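Local coordinates for KLTH0A00704p (Lachancea thermotolerans, PDB 4J2G), which probably acts in autophagy as a fungal Atg13, whose HORMA domain, the part described here, mediates recruitment of PI 3-kinase, at residues A[91-96]-A[130-135]; A[176-181]-A[259-264]; A[126-131]-A[216-221]; A[34-39]-A[170-175]. The protein carries 1 engineered substitution. All coordinates share one frame; numbering follows the deposited sequence.

In the fold
From the N terminus, residues 34-39 on helix 18-39 open interaction 4, which closes only when helix 158-177 brings in residues 170-175. Interaction 1 is nested inside this loop and joins neighbouring strands 89-96 and 126-136. Interaction 3 starts on strand 126-136, shares Glu130 and Arg131 with interaction 1, and ends at loop residues 216-221, so it crosses interaction 4. Residues 176-181 then open interaction 2, which closes at 259-264 on the sheet's next strand and crosses interaction 3. Trp132 links interactions 1 and 4 by packing against Ile37, Leu171 and Leu174. Interactions 3 and 4 lie on opposite sides of the chain's centre, about 20 Å apart between centres.

Interaction 1 of 4, residues A[91-96]-A[130-135]; sequences IETYLD and ERWLIQ. With SO4 (sulfate ion), chain C.
Glu92 and Arg131 lie side by side, and the guanidinium grips a single carboxylate oxygen side-on. In this salt bridge Arg131 NE, placed by a bend at chi3 (-80°), donates to the anti lone pair of Glu92 OE2 at 3.2 Å, while Arg131 NH2, at 2.9 Å from the same OE2, meets it from above the carboxylate plane. The other oxygen, Glu92 OE1, pairs with Arg218. Arg131 NH2 also donates to sulfate O4 at 2.6 Å, and Arg131 NH1 to sulfate O1 at 3.1 Å; the ion probably came from the crystallisation liquor. An alanine in place of Arg131 would probably deprive Glu92 OE2 of these two donors and weaken the hold on the sulfate. On the other face of the sheet, buried Glu130 OE1 accepts from Thr93 OG1 at 2.9 Å and from Trp132 NE1 at 3.1 Å. The donors reach it from opposite faces of the carboxylate plane, the indole bond nearly straight (171°). The backbone polar groups are satisfied in pairs: Ile91 N and O bond Trp132 O and N, and Thr93 does likewise with Glu130. With strand directions 166° apart, this is antiparallel pairing in the main sheet of the HORMA domain.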
# COMPACT_ATOMS: atom_id res chain seq x y z
N ILE A 91 -0.22 3.64 -3.65
CA ILE A 91 -1.03 3.70 -2.43
C ILE A 91 -0.16 3.51 -1.18
O ILE A 91 0.56 2.55 -1.10
CB ILE A 91 -2.15 2.69 -2.43
CG1 ILE A 91 -3.11 3.01 -3.61
CG2 ILE A 91 -2.99 2.76 -1.14
CD1 ILE A 91 -4.18 1.96 -3.80
N GLU A 92 -0.22 4.45 -0.25
CA GLU A 92 0.54 4.29 1.01
C GLU A 92 -0.45 3.96 2.13
O GLU A 92 -1.51 4.52 2.18
CB GLU A 92 1.23 5.57 1.31
CG GLU A 92 2.39 5.87 0.33
CD GLU A 92 3.26 7.07 0.85
OE1 GLU A 92 2.72 7.93 1.57
OE2 GLU A 92 4.45 7.11 0.56
N THR A 93 -0.12 3.01 3.00
CA THR A 93 -0.97 2.63 4.12
C THR A 93 -0.10 2.96 5.30
O THR A 93 1.07 2.59 5.34
CB THR A 93 -1.29 1.13 4.12
OG1 THR A 93 -2.15 0.83 2.99
CG2 THR A 93 -2.05 0.71 5.42
N TYR A 94 -0.66 3.68 6.27
CA TYR A 94 0.17 4.08 7.42
C TYR A 94 -0.59 4.01 8.72
O TYR A 94 -1.80 3.99 8.72
CB TYR A 94 0.73 5.50 7.21
CG TYR A 94 -0.39 6.48 6.88
CD1 TYR A 94 -0.72 6.77 5.57
CD2 TYR A 94 -1.12 7.07 7.88
CE1 TYR A 94 -1.77 7.61 5.27
CE2 TYR A 94 -2.15 7.94 7.59
CZ TYR A 94 -2.45 8.22 6.28
OH TYR A 94 -3.51 9.08 6.00
N LEU A 95 0.15 4.05 9.83
CA LEU A 95 -0.45 4.19 11.13
C LEU A 95 -0.42 5.65 11.47
O LEU A 95 0.66 6.24 11.62
CB LEU A 95 0.31 3.36 12.14
CG LEU A 95 -0.21 3.30 13.57
CD1 LEU A 95 -1.64 2.75 13.62
CD2 LEU A 95 0.74 2.45 14.37
N ASP A 96 -1.62 6.24 11.53
CA ASP A 96 -1.81 7.68 11.81
C ASP A 96 -1.61 8.06 13.30
O ASP A 96 -2.29 7.51 14.18
CB ASP A 96 -3.21 8.07 11.36
CG ASP A 96 -3.44 9.56 11.38
OD1 ASP A 96 -2.70 10.32 12.08
OD2 ASP A 96 -4.41 9.98 10.70
N GLU A 130 2.65 -0.04 4.32
CA GLU A 130 2.57 -0.73 3.04
C GLU A 130 2.69 0.31 1.95
O GLU A 130 2.18 1.43 2.11
CB GLU A 130 1.21 -1.38 2.78
CG GLU A 130 0.70 -2.32 3.86
CD GLU A 130 -0.77 -2.79 3.59
OE1 GLU A 130 -1.67 -2.03 3.02
OE2 GLU A 130 -1.03 -3.94 3.99
N ARG A 131 3.28 -0.09 0.84
CA ARG A 131 3.19 0.80 -0.33
C ARG A 131 2.91 -0.02 -1.57
O ARG A 131 3.71 -0.86 -1.92
CB ARG A 131 4.44 1.64 -0.52
CG ARG A 131 4.32 2.72 -1.61
CD ARG A 131 5.66 3.49 -1.72
NE ARG A 131 5.80 4.51 -0.66
CZ ARG A 131 6.83 4.61 0.19
NH1 ARG A 131 7.85 3.77 0.15
NH2 ARG A 131 6.86 5.60 1.08
N TRP A 132 1.78 0.27 -2.20
CA TRP A 132 1.29 -0.51 -3.38
C TRP A 132 1.62 0.30 -4.60
O TRP A 132 1.65 1.54 -4.56
CB TRP A 132 -0.24 -0.63 -3.32
CG TRP A 132 -0.77 -1.42 -2.18
CD1 TRP A 132 -0.96 -0.98 -0.86
CD2 TRP A 132 -1.21 -2.77 -2.22
NE1 TRP A 132 -1.44 -2.01 -0.11
CE2 TRP A 132 -1.66 -3.10 -0.91
CE3 TRP A 132 -1.27 -3.76 -3.24
CZ2 TRP A 132 -2.17 -4.36 -0.58
CZ3 TRP A 132 -1.76 -4.99 -2.91
CH2 TRP A 132 -2.21 -5.30 -1.57
N LEU A 133 1.83 -0.38 -5.70
CA LEU A 133 2.10 0.27 -6.97
C LEU A 133 1.30 -0.55 -8.00
O LEU A 133 1.48 -1.76 -8.06
CB LEU A 133 3.54 0.05 -7.33
CG LEU A 133 3.92 0.51 -8.74
CD1 LEU A 133 3.69 2.02 -8.99
CD2 LEU A 133 5.33 0.11 -9.16
N ILE A 134 0.46 0.11 -8.77
CA ILE A 134 -0.34 -0.51 -9.86
C ILE A 134 0.03 0.35 -11.06
O ILE A 134 0.14 1.62 -10.96
CB ILE A 134 -1.84 -0.35 -9.57
CG1 ILE A 134 -2.14 -0.95 -8.17
CG2 ILE A 134 -2.69 -0.99 -10.67
CD1 ILE A 134 -3.43 -0.42 -7.57
N GLN A 135 0.33 -0.34 -12.15
CA GLN A 135 1.02 0.21 -13.31
C GLN A 135 0.67 -0.57 -14.57
O GLN A 135 0.42 -1.80 -14.49
CB GLN A 135 2.45 -0.23 -13.14
CG GLN A 135 3.44 0.85 -13.07
CD GLN A 135 4.79 0.23 -12.84
OE1 GLN A 135 4.92 -1.00 -12.64
NE2 GLN A 135 5.81 1.08 -12.84
S SO4 C . 10.09 5.43 2.67
O1 SO4 C . 10.48 4.97 1.35
O2 SO4 C . 11.12 4.84 3.53
O3 SO4 C . 10.06 6.88 2.98
O4 SO4 C . 8.70 4.97 2.88

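Interaction 2 of 4, residues A[176-181]-A[259-264]; sequences GLLPAS and ISVSYR
Pro179 and Arg264 bring the two backbones nearest, with CA atoms 7.8 Å apart, a spacing that indicates side-chain packing and not strand pairing. In this HORMA domain the turn between helix 158-177 and helix 179-187 thus rests on strand 255-264 of the main sheet. Ser181 N donates to Leu178 O at 2.9 Å within the 176-181 segment. Leu178 and the ring of Tyr263 cross at about a right angle, and Leu178 CD2 sits over one ring face, 3.9 Å from the centroid and 19° off the normal, a CH-pi contact. Pro179 CD approaches the same ring obliquely, 3.8 Å from Tyr263 CE2. The Tyr263 side chain leaves the strand toward residues 176-181, and its CG lies between the backbone N and the carbonyl carbon (chi1 58°). The second branch of the leucine, Leu178 CD1, reaches Val261 CG1 at 4.4 Å. An alanine in place of Tyr263 would probably open a gap and leave Leu178 CD2 and Pro179 CD without the ring they pack on. The side chain of Arg264 leads away to the backbone oxygens of Met128, Gly220 and Lys223, while the backbone oxygen Arg264 O lies 4.1 Å from Pro179 CB.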
# COMPACT_ATOMS: atom_id res chain seq x y z
N GLY A 176 -6.49 -9.00 2.49
CA GLY A 176 -6.89 -9.37 3.79
C GLY A 176 -5.77 -10.08 4.53
O GLY A 176 -5.81 -10.13 5.73
N LEU A 177 -4.81 -10.68 3.83
CA LEU A 177 -3.76 -11.43 4.51
C LEU A 177 -2.53 -10.61 4.97
O LEU A 177 -1.59 -11.15 5.56
CB LEU A 177 -3.18 -12.48 3.59
CG LEU A 177 -4.13 -13.48 2.96
CD1 LEU A 177 -3.31 -14.14 1.85
CD2 LEU A 177 -4.62 -14.51 3.98
N LEU A 178 -2.44 -9.35 4.65
CA LEU A 178 -1.19 -8.74 5.01
C LEU A 178 -1.14 -8.40 6.51
O LEU A 178 -2.15 -8.27 7.11
CB LEU A 178 -0.99 -7.49 4.18
CG LEU A 178 -0.74 -7.91 2.71
CD1 LEU A 178 -0.67 -6.63 1.94
CD2 LEU A 178 0.51 -8.75 2.49
N PRO A 179 0.04 -8.25 7.08
CA PRO A 179 0.24 -7.85 8.50
C PRO A 179 -0.51 -6.62 8.94
O PRO A 179 -0.92 -6.56 10.11
CB PRO A 179 1.75 -7.53 8.54
CG PRO A 179 2.34 -8.46 7.54
CD PRO A 179 1.34 -8.42 6.37
N ALA A 180 -0.69 -5.63 8.07
CA ALA A 180 -1.44 -4.42 8.51
C ALA A 180 -2.91 -4.76 8.74
O ALA A 180 -3.57 -4.01 9.52
CB ALA A 180 -1.34 -3.29 7.52
N SER A 181 -3.44 -5.81 8.06
CA SER A 181 -4.85 -6.22 8.27
C SER A 181 -5.00 -6.80 9.66
O SER A 181 -6.02 -6.61 10.33
CB SER A 181 -5.34 -7.31 7.25
OG SER A 181 -5.29 -6.76 5.97
N ILE A 259 0.87 -5.35 -10.63
CA ILE A 259 0.58 -4.94 -9.25
C ILE A 259 1.62 -5.51 -8.31
O ILE A 259 1.87 -6.70 -8.32
CB ILE A 259 -0.79 -5.48 -8.76
CG1 ILE A 259 -1.87 -4.89 -9.66
CG2 ILE A 259 -1.04 -5.03 -7.27
CD1 ILE A 259 -3.18 -5.62 -9.63
N SER A 260 2.21 -4.68 -7.51
CA SER A 260 3.12 -5.15 -6.45
C SER A 260 2.90 -4.34 -5.12
O SER A 260 2.27 -3.31 -5.14
CB SER A 260 4.55 -4.99 -6.92
OG SER A 260 4.76 -3.58 -7.12
N VAL A 261 3.39 -4.86 -3.99
CA VAL A 261 3.25 -4.20 -2.69
C VAL A 261 4.51 -4.54 -1.92
O VAL A 261 4.94 -5.67 -1.91
CB VAL A 261 1.95 -4.59 -1.89
CG1 VAL A 261 1.94 -6.07 -1.58
CG2 VAL A 261 1.88 -3.80 -0.55
N SER A 262 5.10 -3.54 -1.31
CA SER A 262 6.16 -3.68 -0.29
C SER A 262 5.57 -3.31 1.04
O SER A 262 4.88 -2.29 1.13
CB SER A 262 7.26 -2.68 -0.58
OG SER A 262 7.94 -3.16 -1.73
N TYR A 263 5.83 -4.12 2.07
CA TYR A 263 5.25 -3.93 3.37
C TYR A 263 6.20 -4.26 4.54
O TYR A 263 7.00 -5.14 4.47
CB TYR A 263 3.95 -4.70 3.50
CG TYR A 263 4.11 -6.18 3.27
CD1 TYR A 263 4.01 -6.72 1.96
CD2 TYR A 263 4.30 -7.04 4.31
CE1 TYR A 263 4.15 -8.08 1.74
CE2 TYR A 263 4.42 -8.43 4.11
CZ TYR A 263 4.32 -8.94 2.82
OH TYR A 263 4.48 -10.29 2.63
N ARG A 264 6.11 -3.49 5.61
CA ARG A 264 6.77 -3.82 6.86
C ARG A 264 6.26 -5.17 7.40
O ARG A 264 5.06 -5.32 7.64
CB ARG A 264 6.44 -2.65 7.82
CG ARG A 264 7.26 -2.65 9.08
CD ARG A 264 6.82 -1.51 10.04
NE ARG A 264 7.02 -0.20 9.45
CZ ARG A 264 8.20 0.43 9.31
NH1 ARG A 264 9.34 -0.11 9.70
NH2 ARG A 264 8.25 1.63 8.77

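Interaction 3 of 4, residues A[126-131]-A[216-221]; sequences EIMLER and KGRIGL. With SO4 (sulfate ion), chain C.
Ile219 pairs with Ile127 in a single beta bridge, its backbone bonding to Glu126 and Met128 on either side of that residue, and thereby joins a loop to strand 126-136 on the main sheet of the HORMA domain. Two backbone bonds define the bridge: Ile219 N donates to Glu126 O, and Met128 N to Ile219 O, each at 2.9 Å. The touching parts run 30° apart. Farther along the strand, Leu129 and Glu130 both face Thr93 in a classic beta bulge.

The ionic contacts centre on Arg218, whose side chain runs alongside that of Glu126. Arg218 NH1 forms a salt bridge with Glu126 OE2 at 2.9 Å and has a second carboxylate partner in Glu92; Glu126 OE1 turns to Arg205. Arg218 NH2 comes within 3.1 Å of Arg131 NH2, two donors of like charge, a repulsion that the acidic partners and nearby sulfate probably offset.

Selenomethionine at Met128 packs against both guanidinium groups. The bend at chi2 (-56°) puts SE over a face of the Arg218 guanidinium, 3.5 Å from NH1 of that residue, and the bend at chi3 (-67°) puts CE over a face of the Arg131 guanidinium.

Among the apolar contacts, Ile127 CG1 meets Ile219 CG1 at 3.9 Å, and Leu221 CD2 lies equally far from Met128 CB. The same leucine also has a polar role: Leu221 N donates to sulfate O4 at 2.9 Å.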
# COMPACT_ATOMS: atom_id res chain seq x y z
N GLU A 126 3.07 9.86 11.25
CA GLU A 126 2.60 8.49 10.80
C GLU A 126 3.73 7.45 10.74
O GLU A 126 4.91 7.82 10.67
CB GLU A 126 1.93 8.57 9.42
CG GLU A 126 2.80 9.22 8.38
CD GLU A 126 2.15 9.30 7.01
OE1 GLU A 126 1.07 9.94 6.92
OE2 GLU A 126 2.71 8.72 6.04
N ILE A 127 3.38 6.16 10.77
CA ILE A 127 4.34 5.09 10.47
C ILE A 127 3.85 4.40 9.24
O ILE A 127 2.73 3.85 9.25
CB ILE A 127 4.42 4.10 11.63
CG1 ILE A 127 4.89 4.84 12.88
CG2 ILE A 127 5.28 2.83 11.31
CD1 ILE A 127 4.51 4.14 14.18
N MSE A 128 4.68 4.40 8.19
CA MSE A 128 4.36 3.72 6.94
C MSE A 128 4.28 2.24 7.15
O MSE A 128 5.10 1.67 7.86
CB MSE A 128 5.54 3.97 6.01
CG MSE A 128 5.35 5.23 5.24
SE MSE A 128 3.72 5.39 4.18
CE MSE A 128 4.32 3.96 2.99
N LEU A 129 3.30 1.57 6.53
CA LEU A 129 3.19 0.17 6.71
C LEU A 129 3.23 -0.61 5.36
O LEU A 129 3.71 -1.73 5.32
CB LEU A 129 1.84 -0.12 7.42
CG LEU A 129 1.56 0.52 8.79
CD1 LEU A 129 0.14 0.33 9.25
CD2 LEU A 129 2.54 0.02 9.83
N GLU A 130 2.65 -0.04 4.32
CA GLU A 130 2.57 -0.73 3.04
C GLU A 130 2.69 0.31 1.95
O GLU A 130 2.18 1.43 2.11
CB GLU A 130 1.21 -1.38 2.78
CG GLU A 130 0.70 -2.32 3.86
CD GLU A 130 -0.77 -2.79 3.59
OE1 GLU A 130 -1.67 -2.03 3.02
OE2 GLU A 130 -1.03 -3.94 3.99
N ARG A 131 3.28 -0.09 0.84
CA ARG A 131 3.19 0.80 -0.33
C ARG A 131 2.91 -0.02 -1.57
O ARG A 131 3.71 -0.86 -1.92
CB ARG A 131 4.44 1.64 -0.52
CG ARG A 131 4.32 2.72 -1.61
CD ARG A 131 5.66 3.49 -1.72
NE ARG A 131 5.80 4.51 -0.66
CZ ARG A 131 6.83 4.61 0.19
NH1 ARG A 131 7.85 3.77 0.15
NH2 ARG A 131 6.86 5.60 1.08
N LYS A 216 8.55 14.85 5.43
CA LYS A 216 9.47 15.39 6.42
C LYS A 216 9.62 14.53 7.68
O LYS A 216 10.71 14.02 7.97
CB LYS A 216 9.11 16.85 6.77
CG LYS A 216 8.68 17.70 5.58
CD LYS A 216 8.58 19.19 5.91
CE LYS A 216 7.82 19.93 4.82
NZ LYS A 216 7.97 21.41 4.94
N GLY A 217 8.52 14.35 8.41
CA GLY A 217 8.62 13.87 9.79
C GLY A 217 7.69 12.72 10.10
O GLY A 217 6.88 12.79 11.07
N ARG A 218 7.80 11.68 9.28
CA ARG A 218 7.07 10.42 9.48
C ARG A 218 8.11 9.29 9.71
O ARG A 218 9.27 9.52 9.52
CB ARG A 218 6.15 10.13 8.27
CG ARG A 218 6.89 9.75 6.96
CD ARG A 218 5.83 9.25 5.97
NE ARG A 218 6.33 8.86 4.64
CZ ARG A 218 5.56 8.66 3.55
NH1 ARG A 218 4.26 8.82 3.59
NH2 ARG A 218 6.10 8.36 2.38
N ILE A 219 7.71 8.10 10.14
CA ILE A 219 8.60 6.95 10.11
C ILE A 219 8.36 6.23 8.77
O ILE A 219 7.31 5.57 8.58
CB ILE A 219 8.31 5.95 11.25
CG1 ILE A 219 8.42 6.58 12.64
CG2 ILE A 219 9.18 4.70 11.16
CD1 ILE A 219 9.82 6.86 13.09
N GLY A 220 9.33 6.32 7.87
CA GLY A 220 9.28 5.74 6.54
C GLY A 220 9.35 4.19 6.54
O GLY A 220 9.79 3.58 7.51
N LEU A 221 8.92 3.56 5.45
CA LEU A 221 9.21 2.13 5.27
C LEU A 221 10.68 1.76 5.49
O LEU A 221 10.95 0.66 5.97
CB LEU A 221 8.78 1.68 3.87
CG LEU A 221 7.31 1.30 3.68
CD1 LEU A 221 7.23 0.60 2.34
CD2 LEU A 221 6.71 0.44 4.83
S SO4 C . 10.09 5.43 2.67
O1 SO4 C . 10.48 4.97 1.35
O2 SO4 C . 11.12 4.84 3.53
O3 SO4 C . 10.06 6.88 2.98
O4 SO4 C . 8.70 4.97 2.88

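Interaction 4 of 4, residues A[34-39]-A[170-175]; sequences ALLICH and YLETLV
Behind the contact of Leu36 and Ile37 with Leu171 and Val175, each backbone is held by i to i+4 helical bonds, the shortest being Leu174 N to Tyr170 O and His39 N to Leu35 O, both 2.8 Å. Between the two helices the evidence is of apolar packing. Leu36 carries most of it and crosses Glu172 at about a right angle. Both its methyls abut the aliphatic part of that glutamate from one side, Leu36 CD1 and Leu36 CD2 each 3.6 Å from Glu172 CG. The CD1 methyl also reaches inward, to 3.8 Å from Leu171 CG and 4.3 Å from Val175 CG2. Leu171 presents that CG from a position anti to its backbone N (chi1 172°). From the residue after Leu36, Ile37 CG1 lies 4.2 Å from Val175 CG2. Glu172 marks the exposed margin, whereas Ile37, Leu171 and Val175 are buried and all rest on Trp132 of strand 126-136. The short helical segments run nearly parallel, with axes 10.3 Å apart and a crossing angle of -20°. Helices 18-39 and 158-177 thus lie next to each other on one face of the sheet, the helix-on-sheet layer characteristic of the HORMA fold.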
# COMPACT_ATOMS: atom_id res chain seq x y z
N ALA A 34 -7.79 0.36 -6.54
CA ALA A 34 -7.58 1.41 -5.57
C ALA A 34 -8.73 1.49 -4.54
O ALA A 34 -8.49 1.73 -3.34
CB ALA A 34 -7.36 2.73 -6.28
N LEU A 35 -9.97 1.27 -4.98
CA LEU A 35 -11.06 1.41 -4.04
C LEU A 35 -10.99 0.30 -2.99
O LEU A 35 -10.98 0.59 -1.80
CB LEU A 35 -12.44 1.51 -4.72
CG LEU A 35 -12.83 2.84 -5.39
CD1 LEU A 35 -14.12 2.70 -6.20
CD2 LEU A 35 -12.91 4.05 -4.43
N LEU A 36 -10.86 -0.95 -3.45
CA LEU A 36 -10.66 -2.09 -2.58
C LEU A 36 -9.58 -1.83 -1.49
O LEU A 36 -9.83 -1.96 -0.27
CB LEU A 36 -10.18 -3.23 -3.43
CG LEU A 36 -10.59 -4.70 -3.33
CD1 LEU A 36 -9.34 -5.58 -3.48
CD2 LEU A 36 -11.42 -5.07 -2.11
N ILE A 37 -8.38 -1.47 -1.93
CA ILE A 37 -7.24 -1.29 -1.07
C ILE A 37 -7.53 -0.21 -0.01
O ILE A 37 -7.38 -0.47 1.17
CB ILE A 37 -6.00 -0.99 -1.91
CG1 ILE A 37 -5.54 -2.23 -2.68
CG2 ILE A 37 -4.84 -0.51 -1.07
CD1 ILE A 37 -4.44 -1.88 -3.65
N CYS A 38 -7.99 0.97 -0.43
CA CYS A 38 -8.41 2.03 0.52
C CYS A 38 -9.59 1.69 1.47
O CYS A 38 -9.55 2.03 2.65
CB CYS A 38 -8.68 3.36 -0.23
SG CYS A 38 -7.17 3.99 -1.06
N HIS A 39 -10.63 1.01 0.99
CA HIS A 39 -11.79 0.75 1.85
C HIS A 39 -11.49 -0.32 2.92
O HIS A 39 -12.19 -0.45 3.91
CB HIS A 39 -13.00 0.34 1.01
CG HIS A 39 -13.59 1.45 0.21
ND1 HIS A 39 -13.28 2.78 0.41
CD2 HIS A 39 -14.52 1.43 -0.79
CE1 HIS A 39 -13.97 3.53 -0.43
NE2 HIS A 39 -14.73 2.74 -1.17
N TYR A 170 -8.13 -12.23 -6.37
CA TYR A 170 -6.90 -12.62 -5.84
C TYR A 170 -6.40 -11.43 -4.89
O TYR A 170 -6.02 -11.63 -3.76
CB TYR A 170 -5.91 -12.88 -6.96
CG TYR A 170 -4.58 -13.13 -6.33
CD1 TYR A 170 -4.34 -14.31 -5.64
CD2 TYR A 170 -3.61 -12.13 -6.25
CE1 TYR A 170 -3.13 -14.52 -4.98
CE2 TYR A 170 -2.40 -12.33 -5.58
CZ TYR A 170 -2.17 -13.53 -4.96
OH TYR A 170 -0.95 -13.78 -4.33
N LEU A 171 -6.53 -10.22 -5.39
CA LEU A 171 -6.14 -9.02 -4.73
C LEU A 171 -7.01 -8.85 -3.48
O LEU A 171 -6.48 -8.42 -2.46
CB LEU A 171 -6.22 -7.85 -5.70
CG LEU A 171 -6.03 -6.43 -5.18
CD1 LEU A 171 -4.54 -6.24 -4.80
CD2 LEU A 171 -6.43 -5.53 -6.36
N GLU A 172 -8.28 -9.26 -3.51
CA GLU A 172 -9.10 -9.15 -2.34
C GLU A 172 -8.56 -10.06 -1.25
O GLU A 172 -8.49 -9.69 -0.06
CB GLU A 172 -10.51 -9.60 -2.59
CG GLU A 172 -11.37 -8.54 -3.21
CD GLU A 172 -12.71 -9.10 -3.64
OE1 GLU A 172 -13.73 -8.63 -3.09
OE2 GLU A 172 -12.73 -10.02 -4.51
N THR A 173 -8.10 -11.22 -1.67
CA THR A 173 -7.55 -12.12 -0.70
C THR A 173 -6.20 -11.65 -0.22
O THR A 173 -5.89 -11.79 0.96
CB THR A 173 -7.41 -13.50 -1.28
OG1 THR A 173 -8.69 -13.84 -1.85
CG2 THR A 173 -7.08 -14.46 -0.20
N LEU A 174 -5.38 -11.11 -1.11
CA LEU A 174 -4.07 -10.75 -0.67
C LEU A 174 -4.18 -9.61 0.34
O LEU A 174 -3.49 -9.64 1.33
CB LEU A 174 -3.19 -10.37 -1.83
CG LEU A 174 -1.83 -9.76 -1.68
CD1 LEU A 174 -1.38 -9.37 -3.04
CD2 LEU A 174 -1.96 -8.43 -0.97
N VAL A 175 -5.07 -8.67 0.11
CA VAL A 175 -5.20 -7.53 1.00
C VAL A 175 -5.56 -8.03 2.39
O VAL A 175 -4.97 -7.56 3.37
CB VAL A 175 -6.30 -6.57 0.57
CG1 VAL A 175 -6.44 -5.47 1.62
CG2 VAL A 175 -5.97 -5.96 -0.78